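Local coordinates for nitroreductase-like family protein (Bacillus cereus, PDB 2I7H), which belongs to the nitroreductase-like family of dimeric flavoproteins and binds flavin mononucleotide in pockets shared between its two subunits, at residues V13-F23 and Q124-V135. Residues are numbered along the deposited sequence; the frame is centred on the assembly and turned at random. Where two conformers were deposited one is given.
With FMN (flavin mononucleotide), chain G.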
loop_
_atom_site.group_PDB
_atom_site.type_symbol
_atom_site.label_atom_id
_atom_site.label_comp_id
_atom_site.label_asym_id
_atom_site.label_seq_id
_atom_site.Cartn_x
_atom_site.Cartn_y
_atom_site.Cartn_z
ATOM N N VAL A 13 -11.871 -9.797 -4.796
ATOM C CA VAL A 13 -12.027 -8.655 -3.899
ATOM C C VAL A 13 -11.209 -7.439 -4.377
ATOM O O VAL A 13 -11.753 -6.316 -4.482
ATOM C CB VAL A 13 -11.651 -9.058 -2.452
ATOM C CG1 VAL A 13 -11.823 -7.900 -1.497
ATOM C CG2 VAL A 13 -12.518 -10.273 -2.008
ATOM N N ILE A 14 -9.928 -7.675 -4.691
ATOM C CA ILE A 14 -9.026 -6.630 -5.195
ATOM C C ILE A 14 -9.602 -5.929 -6.441
ATOM O O ILE A 14 -9.571 -4.706 -6.552
ATOM C CB ILE A 14 -7.605 -7.195 -5.505
ATOM C CG1 ILE A 14 -6.871 -7.522 -4.188
ATOM C CG2 ILE A 14 -6.832 -6.248 -6.391
ATOM C CD1 ILE A 14 -5.525 -8.217 -4.300
ATOM N N LYS A 15 -10.128 -6.708 -7.372
ATOM C CA LYS A 15 -10.667 -6.144 -8.612
ATOM C C LYS A 15 -12.081 -5.571 -8.509
ATOM O O LYS A 15 -12.475 -4.731 -9.334
ATOM C CB LYS A 15 -10.602 -7.167 -9.741
ATOM C CG LYS A 15 -9.198 -7.736 -9.990
ATOM C CD LYS A 15 -9.102 -8.393 -11.364
ATOM C CE LYS A 15 -10.229 -9.398 -11.595
ATOM N NZ LYS A 15 -9.987 -10.677 -10.865
ATOM N N GLU A 16 -12.838 -5.998 -7.508
ATOM C CA GLU A 16 -14.222 -5.572 -7.373
ATOM C C GLU A 16 -14.356 -4.364 -6.441
ATOM O O GLU A 16 -15.250 -3.548 -6.618
ATOM C CB GLU A 16 -15.109 -6.747 -6.930
ATOM C CG GLU A 16 -15.360 -7.784 -8.035
ATOM C CD GLU A 16 -16.163 -9.017 -7.577
ATOM O OE1 GLU A 16 -16.614 -9.057 -6.403
ATOM O OE2 GLU A 16 -16.358 -9.952 -8.403
ATOM N N ARG A 17 -13.462 -4.254 -5.460
ATOM C CA ARG A 17 -13.354 -3.060 -4.610
ATOM C C ARG A 17 -13.471 -1.770 -5.413
ATOM O O ARG A 17 -12.808 -1.593 -6.438
ATOM C CB ARG A 17 -12.014 -3.064 -3.834
ATOM C CG ARG A 17 -11.861 -1.956 -2.785
ATOM C CD ARG A 17 -10.391 -1.415 -2.678
ATOM N NE ARG A 17 -9.856 -0.970 -3.977
ATOM C CZ ARG A 17 -10.049 0.227 -4.551
ATOM N NH1 ARG A 17 -10.783 1.166 -3.969
ATOM N NH2 ARG A 17 -9.529 0.482 -5.757
ATOM N N ARG A 18 -14.350 -0.890 -4.948
ATOM C CA ARG A 18 -14.507 0.444 -5.512
ATOM C C ARG A 18 -14.436 1.452 -4.381
ATOM O O ARG A 18 -14.896 1.178 -3.267
ATOM C CB ARG A 18 -15.876 0.610 -6.200
ATOM C CG ARG A 18 -16.219 -0.352 -7.320
ATOM C CD ARG A 18 -15.584 0.079 -8.627
ATOM N NE ARG A 18 -14.347 -0.672 -8.742
ATOM C CZ ARG A 18 -14.211 -1.807 -9.420
ATOM N NH1 ARG A 18 -15.214 -2.315 -10.144
ATOM N NH2 ARG A 18 -13.045 -2.407 -9.388
ATOM N N SER A 19 -13.877 2.624 -4.680
ATOM C CA SER A 19 -14.016 3.789 -3.823
ATOM C C SER A 19 -15.487 4.189 -3.778
ATOM O O SER A 19 -16.119 4.404 -4.817
ATOM C CB SER A 19 -13.167 4.941 -4.362
ATOM O OG SER A 19 -11.793 4.634 -4.189
ATOM N N VAL A 20 -16.033 4.277 -2.567
ATOM C CA VAL A 20 -17.438 4.600 -2.374
ATOM C C VAL A 20 -17.486 5.927 -1.624
ATOM O O VAL A 20 -16.804 6.098 -0.617
ATOM C CB VAL A 20 -18.158 3.449 -1.622
ATOM C CG1 VAL A 20 -19.526 3.873 -1.135
ATOM C CG2 VAL A 20 -18.265 2.237 -2.524
ATOM N N ARG A 21 -18.266 6.871 -2.141
ATOM C CA ARG A 21 -18.251 8.224 -1.627
ATOM C C ARG A 21 -19.619 8.626 -1.094
ATOM O O ARG A 21 -19.776 9.715 -0.531
ATOM C CB ARG A 21 -17.739 9.201 -2.690
ATOM C CG ARG A 21 -16.334 8.842 -3.212
ATOM C CD ARG A 21 -15.882 9.745 -4.325
ATOM N NE ARG A 21 -14.460 9.573 -4.632
ATOM C CZ ARG A 21 -13.962 8.790 -5.592
ATOM N NH1 ARG A 21 -14.751 8.072 -6.361
ATOM N NH2 ARG A 21 -12.654 8.718 -5.789
ATOM N N THR A 22 -20.606 7.755 -1.290
ATOM C CA THR A 22 -21.933 7.987 -0.743
ATOM C C THR A 22 -22.489 6.735 -0.064
ATOM O O THR A 22 -22.418 5.622 -0.591
ATOM C CB THR A 22 -22.907 8.605 -1.773
ATOM O OG1 THR A 22 -24.035 9.157 -1.080
ATOM C CG2 THR A 22 -23.368 7.580 -2.817
ATOM N N PHE A 23 -23.026 6.945 1.127
ATOM C CA PHE A 23 -23.380 5.851 2.028
ATOM C C PHE A 23 -24.836 5.834 2.424
ATOM O O PHE A 23 -25.442 6.887 2.566
ATOM C CB PHE A 23 -22.467 5.896 3.261
ATOM C CG PHE A 23 -20.998 6.037 2.906
ATOM C CD1 PHE A 23 -20.378 7.272 2.941
ATOM C CD2 PHE A 23 -20.259 4.932 2.480
ATOM C CE1 PHE A 23 -19.031 7.401 2.584
ATOM C CE2 PHE A 23 -18.946 5.050 2.145
ATOM C CZ PHE A 23 -18.324 6.294 2.193
ATOM N N GLN A 124 -9.027 -1.603 3.246
ATOM C CA GLN A 124 -10.026 -1.362 2.202
ATOM C C GLN A 124 -10.549 -2.682 1.637
ATOM O O GLN A 124 -11.747 -2.818 1.400
ATOM C CB GLN A 124 -9.451 -0.484 1.102
ATOM C CG GLN A 124 -9.273 1.015 1.450
ATOM C CD GLN A 124 -9.050 1.823 0.142
ATOM O OE1 GLN A 124 -8.274 1.409 -0.712
ATOM N NE2 GLN A 124 -9.762 2.918 -0.030
ATOM N N LEU A 125 -9.645 -3.655 1.486
ATOM C CA LEU A 125 -9.966 -5.001 1.017
ATOM C C LEU A 125 -10.810 -5.778 2.024
ATOM O O LEU A 125 -11.862 -6.309 1.697
ATOM C CB LEU A 125 -8.667 -5.768 0.685
ATOM C CG LEU A 125 -7.883 -5.222 -0.498
ATOM C CD1 LEU A 125 -6.569 -6.007 -0.737
ATOM C CD2 LEU A 125 -8.776 -5.182 -1.736
ATOM N N LEU A 126 -10.334 -5.814 3.257
ATOM C CA LEU A 126 -11.073 -6.352 4.393
ATOM C C LEU A 126 -12.487 -5.789 4.533
ATOM O O LEU A 126 -13.440 -6.541 4.762
ATOM C CB LEU A 126 -10.263 -6.136 5.682
ATOM C CG LEU A 126 -8.962 -6.949 5.745
ATOM C CD1 LEU A 126 -7.952 -6.378 6.705
ATOM C CD2 LEU A 126 -9.231 -8.412 6.101
ATOM N N ALA A 127 -12.616 -4.469 4.403
ATOM C CA ALA A 127 -13.910 -3.817 4.504
ATOM C C ALA A 127 -14.812 -4.221 3.334
ATOM O O ALA A 127 -15.972 -4.555 3.529
ATOM C CB ALA A 127 -13.746 -2.255 4.626
ATOM N N TRP A 128 -14.273 -4.217 2.114
ATOM C CA TRP A 128 -15.062 -4.599 0.930
ATOM C C TRP A 128 -15.710 -5.984 1.103
ATOM O O TRP A 128 -16.848 -6.203 0.689
ATOM C CB TRP A 128 -14.208 -4.586 -0.353
ATOM C CG TRP A 128 -15.056 -4.762 -1.555
ATOM C CD1 TRP A 128 -15.279 -5.925 -2.265
ATOM C CD2 TRP A 128 -15.882 -3.754 -2.160
ATOM N NE1 TRP A 128 -16.177 -5.687 -3.278
ATOM C CE2 TRP A 128 -16.561 -4.368 -3.243
ATOM C CE3 TRP A 128 -16.102 -2.383 -1.897
ATOM C CZ2 TRP A 128 -17.441 -3.653 -4.084
ATOM C CZ3 TRP A 128 -16.988 -1.672 -2.714
ATOM C CH2 TRP A 128 -17.634 -2.318 -3.817
ATOM N N GLU A 129 -14.951 -6.903 1.706
ATOM C CA GLU A 129 -15.378 -8.285 1.948
ATOM C C GLU A 129 -16.637 -8.387 2.834
ATOM O O GLU A 129 -17.485 -9.258 2.619
ATOM C CB GLU A 129 -14.192 -9.118 2.487
ATOM C CG GLU A 129 -14.557 -10.482 3.071
ATOM C CD GLU A 129 -13.316 -11.341 3.437
ATOM O OE1 GLU A 129 -12.641 -11.082 4.472
ATOM O OE2 GLU A 129 -13.023 -12.287 2.682
ATOM N N ARG A 130 -16.763 -7.478 3.804
ATOM C CA ARG A 130 -17.946 -7.405 4.686
ATOM C C ARG A 130 -19.041 -6.496 4.171
ATOM O O ARG A 130 -19.969 -6.231 4.906
ATOM C CB ARG A 130 -17.581 -6.863 6.066
ATOM C CG ARG A 130 -16.345 -7.417 6.666
ATOM C CD ARG A 130 -16.557 -8.864 7.000
ATOM N NE ARG A 130 -15.472 -9.326 7.842
ATOM C CZ ARG A 130 -15.587 -9.536 9.149
ATOM N NH1 ARG A 130 -16.767 -9.325 9.778
ATOM N NH2 ARG A 130 -14.507 -9.968 9.812
ATOM N N GLY A 131 -18.916 -5.987 2.942
ATOM C CA GLY A 131 -19.904 -5.054 2.384
ATOM C C GLY A 131 -19.754 -3.579 2.742
ATOM O O GLY A 131 -20.617 -2.755 2.396
ATOM N N LEU A 132 -18.684 -3.231 3.452
ATOM C CA LEU A 132 -18.374 -1.820 3.720
ATOM C C LEU A 132 -17.614 -1.163 2.566
ATOM O O LEU A 132 -16.614 -1.681 2.067
ATOM C CB LEU A 132 -17.560 -1.664 4.998
ATOM C CG LEU A 132 -18.239 -1.636 6.345
ATOM C CD1 LEU A 132 -17.157 -1.727 7.414
ATOM C CD2 LEU A 132 -18.990 -0.356 6.503
ATOM N N GLY A 133 -18.117 -0.015 2.137
ATOM C CA GLY A 133 -17.425 0.784 1.158
ATOM C C GLY A 133 -16.605 1.836 1.866
ATOM O O GLY A 133 -16.857 2.170 3.033
ATOM N N CYS A 134 -15.592 2.334 1.174
ATOM C CA CYS A 134 -14.873 3.485 1.668
ATOM C C CYS A 134 -14.087 4.219 0.599
ATOM O O CYS A 134 -13.828 3.677 -0.462
ATOM C CB CYS A 134 -13.987 3.115 2.853
ATOM S SG CYS A 134 -12.834 1.851 2.533
ATOM N N VAL A 135 -13.784 5.482 0.883
ATOM C CA VAL A 135 -12.806 6.253 0.124
ATOM C C VAL A 135 -11.651 6.699 1.000
ATOM O O VAL A 135 -11.852 7.128 2.141
ATOM C CB VAL A 135 -13.331 7.554 -0.470
ATOM C CG1 VAL A 135 -13.332 7.491 -1.963
ATOM C CG2 VAL A 135 -14.623 7.994 0.153
HETATM N N1 FMN G . -10.760 9.940 -3.947
HETATM C C2 FMN G . -11.394 11.144 -3.650
HETATM O O2 FMN G . -12.561 11.318 -3.992
HETATM N N3 FMN G . -10.712 12.137 -2.968
HETATM C C4 FMN G . -9.393 11.904 -2.597
HETATM O O4 FMN G . -8.681 12.826 -2.234
HETATM C C4A FMN G . -8.771 10.701 -2.897
HETATM N N5 FMN G . -7.455 10.511 -2.509
HETATM C C5A FMN G . -6.812 9.316 -2.818
HETATM C C6 FMN G . -5.501 9.184 -2.404
HETATM C C7 FMN G . -4.764 8.043 -2.634
HETATM C C7M FMN G . -3.462 7.904 -1.903
HETATM C C8 FMN G . -5.368 6.993 -3.321
HETATM C C8M FMN G . -4.593 5.711 -3.474
HETATM C C9 FMN G . -6.715 7.117 -3.750
HETATM C C9A FMN G . -7.462 8.286 -3.511
HETATM N N10 FMN G . -8.817 8.485 -3.914
HETATM C C10 FMN G . -9.454 9.694 -3.583
HETATM C "C1'" FMN G . -9.508 7.595 -4.929
HETATM C "C2'" FMN G . -9.222 8.065 -6.360
HETATM O "O2'" FMN G . -9.767 9.339 -6.555
HETATM C "C3'" FMN G . -9.622 7.148 -7.545
HETATM O "O3'" FMN G . -10.770 7.560 -8.261
HETATM C "C4'" FMN G . -9.879 5.701 -7.210
HETATM O "O4'" FMN G . -8.928 5.199 -6.305
HETATM C "C5'" FMN G . -9.860 4.903 -8.510
HETATM O "O5'" FMN G . -11.099 4.218 -8.534
HETATM P P FMN G . -11.373 3.013 -7.478
HETATM O O1P FMN G . -12.871 2.836 -7.316
HETATM O O2P FMN G . -10.782 1.775 -8.104
HETATM O O3P FMN G . -10.709 3.225 -6.123
HETATM O O HOH W 1 -11.872 1.554 -1.392
HETATM O O HOH W 2 -10.162 4.653 -1.966
#
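The backbone at Arg17 lies over the indole of Trp128, where the loop after helix 10-16 crosses the end of helix 106-129 and strand 132-137 in the nitroreductase fold. Arg17 CA makes a CH-pi contact, 3.7 Å from the centroid of the five-membered ring; Arg18 N packs over the same face nearer the rim, and Glu16 O lies 3.4 Å from Trp128 CZ2. Trp128 CG is anti to the backbone N (chi1 -171°), which swings the indole off the helix under the loop; Val20 CG2 meets its edge at CZ3. Apolar contacts continue along helix 10-16, with Ile14 CG1 crossing Leu125 CD1 at 3.8 Å and Val13 CG1 reaching Leu125 CD2. Between the backbones, Val20 N donates to Cys134 O (3.1 Å) from above the carbonyl plane, and Ser19 CA-H points to the same oxygen. Water 1 also donates to Cys134 O and accepts from Arg17 NH1; water 2 links Ser19 OG to Gln124 NE2. The same loop turns polar groups to flavin mononucleotide. Phosphate O3P receives Arg17 NH1, NH2 and Ser19 OG, the last at 2.6 Å, while O1P takes Ser19 N; Asn45 N and His46 ND1 of the second subunit also bond the cofactor. At the isoalloxazine, Val135 CG1 packs over one face of the Arg21 guanidinium, whose NH2 donates nearly straight to flavin N1 (2.9 Å, 168°) as NE reaches O2 at 2.7 Å.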